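Local coordinates for protein HcgC (Methanococcus maripaludis S2, PDB 5O4N) that probably methylates a pyridinol precursor in the biosynthesis of the FeGP cofactor, using S-adenosyl-L-methionine as methyl donor, at residues G49-G54 and G176-V181. Residues are numbered along the deposited sequence; the frame is centred on the assembly and turned at random.
Sequences GAYLSG and GTMTLV. With SAH (S-adenosyl-L-homocysteine), chain E; 9KH (6-carboxy methyl-4-hydroxy-2-pyridinol), chain F.
Leu52 and Thr177 bring the loop 49-54 and the first turn of helix 177-193 to a CA-CA distance of 6.5 Å, with a cis peptide before Leu52 and no hydrogen bond directly between the segments. The carboxylate of S-adenosyl-L-homocysteine bridges them instead. Its OXT accepts hydrogen bonds from Leu52 N (2.9 Å), more weakly from Ser53 N, and, from the helix side, Thr177 OG1. Its O receives one from Thr177 N at 3.0 Å, nearly straight at 163°. With chi1 -57°, Thr177 turns OG1 to the ligand and to Lys29, while CG2, anti to the backbone N, meets Leu52 CD2 at 3.8 Å, the two side chains crossing near a right angle. A valine in place of Thr177 would probably leave OXT and the Lys29 ammonium without this shared hydroxyl. The folded Met178 chain swings its CE to 3.4 Å from Tyr51 OH and against Leu52 CD2. The Tyr51 ring carries Leu52 CB over one face and has the ligand sulfur at its edge. Thr179 N and OG1 both hydrogen-bond to pyridinol carboxylate O14, so the helix start serves both ligands. A glycine-containing loop linking strand 42-48 to helix 54-60 beside bound S-adenosyl-L-homocysteine is consistent with a Rossmann-like methyltransferase site.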
loop_
_atom_site.group_PDB
_atom_site.type_symbol
_atom_site.label_atom_id
_atom_site.label_comp_id
_atom_site.label_asym_id
_atom_site.label_seq_id
_atom_site.Cartn_x
_atom_site.Cartn_y
_atom_site.Cartn_z
ATOM N N GLY A 49 20.593 27.985 6.239
ATOM C CA GLY A 49 20.323 26.848 5.359
ATOM C C GLY A 49 19.795 27.273 4.006
ATOM O O GLY A 49 18.619 27.613 3.865
ATOM N N ALA A 50 20.669 27.258 3.011
ATOM C CA ALA A 50 20.349 27.650 1.643
ATOM C C ALA A 50 19.611 26.556 0.873
ATOM O O ALA A 50 18.724 26.860 0.079
ATOM C CB ALA A 50 21.629 28.006 0.905
ATOM N N TYR A 51 19.999 25.294 1.093
ATOM C CA TYR A 51 19.378 24.164 0.416
ATOM C C TYR A 51 18.222 23.608 1.273
ATOM O O TYR A 51 18.406 23.476 2.469
ATOM C CB TYR A 51 20.433 23.080 0.121
ATOM C CG TYR A 51 19.895 21.740 -0.303
ATOM C CD1 TYR A 51 19.413 20.830 0.636
ATOM C CD2 TYR A 51 19.929 21.345 -1.634
ATOM C CE1 TYR A 51 18.940 19.586 0.262
ATOM C CE2 TYR A 51 19.452 20.090 -2.024
ATOM C CZ TYR A 51 18.981 19.207 -1.065
ATOM O OH TYR A 51 18.508 17.964 -1.400
ATOM N N LEU A 52 17.052 23.260 0.698
ATOM C CA LEU A 52 16.656 23.379 -0.713
ATOM C C LEU A 52 15.613 24.509 -0.856
ATOM O O LEU A 52 15.545 25.160 -1.898
ATOM C CB LEU A 52 16.145 22.040 -1.245
ATOM C CG LEU A 52 15.718 21.962 -2.720
ATOM C CD1 LEU A 52 16.774 22.536 -3.684
ATOM C CD2 LEU A 52 15.384 20.492 -3.090
ATOM N N SER A 53 14.825 24.759 0.197
ATOM C CA SER A 53 13.796 25.804 0.215
ATOM C C SER A 53 14.348 27.179 0.666
ATOM O O SER A 53 13.692 28.180 0.430
ATOM C CB SER A 53 12.651 25.379 1.141
ATOM O OG SER A 53 13.124 25.257 2.476
ATOM N N GLY A 54 15.506 27.207 1.328
ATOM C CA GLY A 54 16.097 28.450 1.804
ATOM C C GLY A 54 16.310 29.529 0.768
ATOM O O GLY A 54 16.096 30.708 1.058
ATOM N N GLY A 176 11.235 17.745 4.910
ATOM C CA GLY A 176 12.231 18.179 3.951
ATOM C C GLY A 176 11.691 18.198 2.535
ATOM O O GLY A 176 10.954 17.299 2.139
ATOM N N THR A 177 12.044 19.228 1.789
ATOM C CA THR A 177 11.650 19.437 0.404
ATOM C C THR A 177 11.975 18.186 -0.435
ATOM O O THR A 177 11.107 17.688 -1.145
ATOM C CB THR A 177 12.384 20.638 -0.167
ATOM O OG1 THR A 177 12.090 21.759 0.651
ATOM C CG2 THR A 177 11.954 20.974 -1.594
ATOM N N MET A 178 13.203 17.692 -0.331
ATOM C CA MET A 178 13.635 16.497 -1.056
ATOM C C MET A 178 12.794 15.280 -0.687
ATOM O O MET A 178 12.376 14.539 -1.590
ATOM C CB MET A 178 15.135 16.219 -0.776
ATOM C CG MET A 178 15.724 15.019 -1.527
ATOM S SD MET A 178 15.530 15.089 -3.337
ATOM C CE MET A 178 16.400 16.612 -3.725
ATOM N N THR A 179 12.532 15.080 0.620
ATOM C CA THR A 179 11.726 13.940 1.116
ATOM C C THR A 179 10.337 13.995 0.523
ATOM O O THR A 179 9.837 13.004 -0.007
ATOM C CB THR A 179 11.609 13.901 2.662
ATOM O OG1 THR A 179 12.884 13.710 3.247
ATOM C CG2 THR A 179 10.700 12.785 3.158
ATOM N N LEU A 180 9.723 15.151 0.618
ATOM C CA LEU A 180 8.372 15.343 0.084
ATOM C C LEU A 180 8.275 15.115 -1.420
ATOM O O LEU A 180 7.329 14.480 -1.854
ATOM C CB LEU A 180 7.865 16.699 0.449
ATOM C CG LEU A 180 7.748 17.008 1.946
ATOM C CD1 LEU A 180 7.583 18.489 2.156
ATOM C CD2 LEU A 180 6.622 16.293 2.581
ATOM N N VAL A 181 9.253 15.625 -2.205
ATOM C CA VAL A 181 9.296 15.468 -3.655
ATOM C C VAL A 181 9.364 13.997 -4.008
ATOM O O VAL A 181 8.614 13.536 -4.862
ATOM C CB VAL A 181 10.438 16.304 -4.308
ATOM C CG1 VAL A 181 10.664 15.910 -5.769
ATOM C CG2 VAL A 181 10.124 17.790 -4.213
HETATM N N SAH E . 14.923 22.317 5.529
HETATM C CA SAH E . 15.562 22.080 4.197
HETATM C CB SAH E . 16.577 20.933 4.248
HETATM C CG SAH E . 17.656 21.191 5.294
HETATM S SD SAH E . 19.243 20.682 4.723
HETATM C C SAH E . 14.526 21.751 3.158
HETATM O O SAH E . 13.423 21.293 3.499
HETATM O OXT SAH E . 14.794 21.945 1.971
HETATM C "C5'" SAH E . 20.397 21.578 5.709
HETATM C "C4'" SAH E . 20.883 22.855 4.994
HETATM O "O4'" SAH E . 21.456 23.738 5.992
HETATM C "C3'" SAH E . 22.039 22.561 4.026
HETATM O "O3'" SAH E . 22.108 23.630 3.059
HETATM C "C2'" SAH E . 23.269 22.597 4.938
HETATM O "O2'" SAH E . 24.503 22.810 4.247
HETATM C "C1'" SAH E . 22.895 23.754 5.886
HETATM N N9 SAH E . 23.458 23.645 7.246
HETATM C C8 SAH E . 23.646 22.521 7.986
HETATM N N7 SAH E . 24.163 22.835 9.197
HETATM C C5 SAH E . 24.301 24.172 9.244
HETATM C C6 SAH E . 24.780 25.176 10.224
HETATM N N6 SAH E . 25.244 24.790 11.435
HETATM N N1 SAH E . 24.750 26.491 9.865
HETATM C C2 SAH E . 24.293 26.911 8.668
HETATM N N3 SAH E . 23.847 26.047 7.731
HETATM C C4 SAH E . 23.832 24.706 7.954
HETATM C C2 9KH F . 16.993 17.540 7.263
HETATM C C3 9KH F . 16.081 16.937 6.387
HETATM C C4 9KH F . 16.592 16.023 5.457
HETATM C C6 9KH F . 18.792 16.327 6.265
HETATM O O1 9KH F . 16.576 18.438 8.195
HETATM N N5 9KH F . 17.917 15.752 5.412
HETATM C C7 9KH F . 18.350 17.243 7.203
HETATM O O8 9KH F . 20.112 16.020 6.179
HETATM C C9 9KH F . 14.600 17.283 6.469
HETATM C C10 9KH F . 15.738 15.316 4.450
HETATM C C12 9KH F . 15.588 16.232 3.239
HETATM O O13 9KH F . 16.476 17.092 2.949
HETATM O O14 9KH F . 14.546 16.057 2.588
#